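Local structure of glutathione S-transferase (Cupriavidus metallidurans, 4MK3) at residues K36-L41 with I46-I51; T168-T173 with L177-V182. The protein probably acts as a glutathione transferase, conjugating glutathione to electrophilic substrates, and holds glutathione sulfinic acid in its pocket. All blocks are in the same frame, centred on the assembly; numbering follows the deposited sequence.

Interaction 1 (K36-L41 with I46-I51)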
# COMPACT_ATOMS: atom_id res chain seq x y z
N LYS A 36 -10.95 1.62 8.19
CA LYS A 36 -10.97 2.69 7.21
C LYS A 36 -12.04 2.47 6.15
O LYS A 36 -12.82 3.37 5.81
CB LYS A 36 -9.58 2.84 6.57
CG LYS A 36 -9.50 3.88 5.45
CD LYS A 36 -8.09 4.01 4.86
CE LYS A 36 -7.66 2.71 4.23
NZ LYS A 36 -6.38 2.82 3.47
N VAL A 37 -12.11 1.25 5.61
CA VAL A 37 -13.11 0.91 4.62
C VAL A 37 -14.52 0.98 5.19
O VAL A 37 -15.43 1.49 4.56
CB VAL A 37 -12.83 -0.48 4.03
CG1 VAL A 37 -14.04 -0.98 3.23
CG2 VAL A 37 -11.55 -0.47 3.21
N ARG A 38 -14.71 0.45 6.39
CA ARG A 38 -16.02 0.49 7.00
C ARG A 38 -16.48 1.92 7.27
O ARG A 38 -17.66 2.24 7.09
CB ARG A 38 -16.03 -0.33 8.27
CG ARG A 38 -15.71 -1.79 8.02
CD ARG A 38 -15.64 -2.53 9.31
NE ARG A 38 -16.92 -2.52 9.98
CZ ARG A 38 -17.07 -2.63 11.28
NH1 ARG A 38 -16.00 -2.73 12.04
NH2 ARG A 38 -18.28 -2.64 11.82
N VAL A 39 -15.56 2.78 7.68
CA VAL A 39 -15.90 4.20 7.86
C VAL A 39 -16.33 4.82 6.53
O VAL A 39 -17.34 5.52 6.46
CB VAL A 39 -14.76 4.97 8.52
CG1 VAL A 39 -14.99 6.48 8.43
CG2 VAL A 39 -14.60 4.53 9.98
N VAL A 40 -15.58 4.55 5.46
CA VAL A 40 -15.95 5.06 4.16
C VAL A 40 -17.35 4.55 3.80
O VAL A 40 -18.23 5.31 3.41
CB VAL A 40 -14.94 4.64 3.08
CG1 VAL A 40 -15.48 4.95 1.69
CG2 VAL A 40 -13.60 5.35 3.31
N LEU A 41 -17.59 3.25 3.92
CA LEU A 41 -18.91 2.72 3.56
C LEU A 41 -20.03 3.34 4.38
O LEU A 41 -21.10 3.62 3.86
CB LEU A 41 -18.93 1.20 3.69
CG LEU A 41 -18.01 0.49 2.70
CD1 LEU A 41 -17.77 -0.95 3.10
CD2 LEU A 41 -18.62 0.52 1.31
N ILE A 46 -23.47 3.17 2.02
CA ILE A 46 -23.46 2.00 1.16
C ILE A 46 -23.69 0.74 2.00
O ILE A 46 -22.94 0.47 2.93
CB ILE A 46 -22.14 1.90 0.40
CG1 ILE A 46 -21.97 3.13 -0.48
CG2 ILE A 46 -22.11 0.63 -0.46
CD1 ILE A 46 -20.56 3.31 -0.99
N ASP A 47 -24.70 -0.03 1.62
CA ASP A 47 -25.04 -1.25 2.35
C ASP A 47 -24.11 -2.37 1.92
O ASP A 47 -23.72 -2.45 0.76
CB ASP A 47 -26.50 -1.63 2.14
CG ASP A 47 -27.44 -0.79 2.98
OD1 ASP A 47 -27.21 -0.66 4.21
OD2 ASP A 47 -28.41 -0.25 2.41
N TYR A 48 -23.73 -3.21 2.87
CA TYR A 48 -22.85 -4.35 2.61
C TYR A 48 -22.98 -5.36 3.74
O TYR A 48 -23.46 -5.03 4.83
CB TYR A 48 -21.40 -3.91 2.47
CG TYR A 48 -20.80 -3.41 3.78
CD1 TYR A 48 -21.06 -2.14 4.25
CD2 TYR A 48 -19.95 -4.21 4.53
CE1 TYR A 48 -20.52 -1.70 5.43
CE2 TYR A 48 -19.42 -3.79 5.71
CZ TYR A 48 -19.71 -2.53 6.17
OH TYR A 48 -19.17 -2.07 7.35
N GLU A 49 -22.64 -6.61 3.44
CA GLU A 49 -22.62 -7.66 4.45
C GLU A 49 -21.23 -7.73 5.04
O GLU A 49 -20.25 -7.79 4.31
CB GLU A 49 -22.96 -9.01 3.82
CG GLU A 49 -22.93 -10.18 4.78
CD GLU A 49 -23.26 -11.50 4.12
OE1 GLU A 49 -23.69 -11.49 2.94
OE2 GLU A 49 -23.09 -12.54 4.78
N MET A 50 -21.15 -7.68 6.36
CA MET A 50 -19.90 -7.76 7.08
C MET A 50 -19.62 -9.22 7.40
O MET A 50 -20.47 -9.89 7.98
CB MET A 50 -20.01 -6.96 8.39
CG MET A 50 -18.80 -7.08 9.32
SD MET A 50 -17.34 -6.26 8.68
CE MET A 50 -16.19 -6.45 10.06
N ILE A 51 -18.45 -9.71 7.02
CA ILE A 51 -18.08 -11.10 7.32
C ILE A 51 -16.76 -11.10 8.08
O ILE A 51 -15.72 -10.77 7.51
CB ILE A 51 -17.94 -11.97 6.04
CG1 ILE A 51 -19.25 -11.93 5.24
CG2 ILE A 51 -17.63 -13.41 6.43
CD1 ILE A 51 -19.20 -12.68 3.93
O HOH W 1 -19.60 0.40 7.95

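Interaction 2 (T168-T173 with L177-V182)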
# COMPACT_ATOMS: atom_id res chain seq x y z
N THR A 168 -8.53 22.78 10.30
CA THR A 168 -9.70 22.05 10.80
C THR A 168 -9.63 20.57 10.50
O THR A 168 -9.83 19.73 11.39
CB THR A 168 -10.98 22.70 10.22
OG1 THR A 168 -11.08 24.04 10.70
CG2 THR A 168 -12.24 21.91 10.61
N TRP A 169 -9.35 20.26 9.24
CA TRP A 169 -9.15 18.90 8.78
C TRP A 169 -7.81 18.81 8.04
O TRP A 169 -7.17 19.81 7.77
CB TRP A 169 -10.29 18.47 7.84
CG TRP A 169 -11.65 18.37 8.48
CD1 TRP A 169 -12.73 19.17 8.22
CD2 TRP A 169 -12.10 17.40 9.43
NE1 TRP A 169 -13.81 18.76 8.94
CE2 TRP A 169 -13.45 17.68 9.69
CE3 TRP A 169 -11.48 16.33 10.09
CZ2 TRP A 169 -14.22 16.90 10.58
CZ3 TRP A 169 -12.24 15.56 10.97
CH2 TRP A 169 -13.59 15.86 11.21
N CYS A 170 -7.39 17.60 7.73
CA CYS A 170 -6.07 17.40 7.15
C CYS A 170 -5.78 18.27 5.95
O CYS A 170 -4.65 18.77 5.81
CB CYS A 170 -5.86 15.94 6.77
SG CYS A 170 -5.59 14.84 8.17
N THR A 171 -6.76 18.45 5.06
CA THR A 171 -6.58 19.26 3.87
C THR A 171 -7.26 20.62 3.94
O THR A 171 -7.34 21.31 2.94
CB THR A 171 -7.03 18.54 2.59
OG1 THR A 171 -8.46 18.35 2.61
CG2 THR A 171 -6.31 17.20 2.48
N GLY A 172 -7.71 21.02 5.12
CA GLY A 172 -8.28 22.35 5.30
C GLY A 172 -9.74 22.34 5.75
O GLY A 172 -10.06 21.89 6.84
N THR A 173 -10.64 22.80 4.89
CA THR A 173 -12.04 23.00 5.25
C THR A 173 -12.86 21.72 5.32
O THR A 173 -13.86 21.69 6.03
CB THR A 173 -12.76 23.93 4.25
OG1 THR A 173 -12.58 23.43 2.92
CG2 THR A 173 -12.19 25.35 4.29
N LEU A 177 -10.99 11.40 2.90
CA LEU A 177 -10.36 10.13 3.21
C LEU A 177 -9.07 10.30 4.00
O LEU A 177 -8.68 9.41 4.76
CB LEU A 177 -10.09 9.37 1.90
CG LEU A 177 -9.40 8.01 2.00
CD1 LEU A 177 -10.22 7.02 2.82
CD2 LEU A 177 -9.16 7.45 0.60
N ALA A 178 -8.38 11.44 3.85
CA ALA A 178 -7.21 11.69 4.67
C ALA A 178 -7.53 11.61 6.16
O ALA A 178 -6.81 10.97 6.94
CB ALA A 178 -6.62 13.06 4.33
N ASP A 179 -8.61 12.28 6.54
CA ASP A 179 -9.04 12.28 7.93
C ASP A 179 -9.46 10.91 8.40
O ASP A 179 -9.12 10.49 9.51
CB ASP A 179 -10.17 13.29 8.08
CG ASP A 179 -9.76 14.64 7.59
OD1 ASP A 179 -8.92 15.30 8.26
OD2 ASP A 179 -10.24 15.03 6.50
N VAL A 180 -10.22 10.20 7.57
CA VAL A 180 -10.61 8.83 7.91
C VAL A 180 -9.37 7.99 8.23
O VAL A 180 -9.32 7.31 9.26
CB VAL A 180 -11.40 8.18 6.75
CG1 VAL A 180 -11.73 6.74 7.06
CG2 VAL A 180 -12.66 8.94 6.46
N ALA A 181 -8.40 8.04 7.34
CA ALA A 181 -7.21 7.21 7.45
C ALA A 181 -6.41 7.56 8.71
O ALA A 181 -6.00 6.69 9.48
CB ALA A 181 -6.38 7.33 6.20
N VAL A 182 -6.20 8.85 8.94
CA VAL A 182 -5.48 9.31 10.13
C VAL A 182 -6.22 8.94 11.40
O VAL A 182 -5.62 8.41 12.34
CB VAL A 182 -5.20 10.83 10.05
CG1 VAL A 182 -4.65 11.34 11.38
CG2 VAL A 182 -4.22 11.13 8.91
O HOH W 2 -9.16 16.68 4.80

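Interaction 1 (K36-L41 with I46-I51)
Tyr48 has its CG between its own backbone N and carbonyl carbon (chi1 69°), which swings the ring back over helix 32-44, while Leu41 keeps its CG beside its backbone N and, with CD1 extended, presents that methyl to the ring. The two belong to the beta-alpha-beta unit of the thioredoxin-like N-terminal domain, where the chain leaves the helix and turns into edge strand 49-52. Leu41 CD1 sits 3.7 Å from the centroid of the Tyr48 ring and 13° off its normal, a CH-pi contact over the middle of one face. The other methyl branch, Leu41 CD2, packs 3.9 Å from Ile46 CB. The backbone secures the same turn, since Ile46 N donates to Leu41 O at 3.0 Å with a nearly straight N-H (166°). Nearer the start of the segment, the long arm of Arg38 bends about its CG-CD bond, its guanidinium meeting the Tyr48 hydroxyl at an edge and the Met50 thioether over a face. The NE bond to Tyr48 OH is weak, and Arg38 has two conformers. The phenol is held more closely by water 1, which lies 2.6 Å from Tyr48 OH and donates to Arg38 O at 2.8 Å.

Interaction 2 (T168-T173 with L177-V182)
Asp179 carries its CG beside its own backbone N (chi1 -55°), a turn that sets the carboxylate in front of the Cys170 amide. Cys170 N donates to Asp179 OD1 at 2.8 Å, almost straight at 174°, on the syn lone pair. The other oxygen, Asp179 OD2, accepts from water 2 at 2.6 Å, and the same water accepts a hydrogen bond from Thr171 N at 3.0 Å; OD2 also accepts from Thr176 N. Both oxygens of this buried carboxylate are thus engaged, which fixes its rotation. Trp169 meets it with a ring edge, CE3 lying 3.3 Å from Asp179 OD1, and the two planes are 64° apart. Cys170, its SG likewise beside its backbone N, fits against the helix: CB is 3.9 Å from Ala178 CB, and SG is 4.0 Å from Val182 CG2. With an alanine in place of Asp179, the amides of Cys170 and Thr176 would probably lose their acceptor, and the type I turn from Trp169 to Gly172 would be less firmly tied to the helix. Thr176 OG1 in return accepts from Ala178 N, and Tyr175 touches Val180, the pattern of the N-capping box and hydrophobic staple found at this helix start in glutathione transferases.

Interaction 1 is a surface contact of the N-terminal domain, whereas every touching residue of interaction 2 is buried within the C-terminal helical domain; their centres are about 19 Å apart. Both join a helix to chain nearby in sequence, 36-41 to the loop and strand that follow and the start of helix 177-192 to the loop that precedes. The chemistry differs with place: a methyl over an aromatic face and a water-bridged phenol at the surface, a carboxylate accepting from main-chain amides in the core. The two helices also meet directly across the domain interface, where Val39 CG1 is 3.5 Å from Val180 CG1 and Val40 CG2 is 3.8 Å from Leu177 CD1, through faces that neither contact uses.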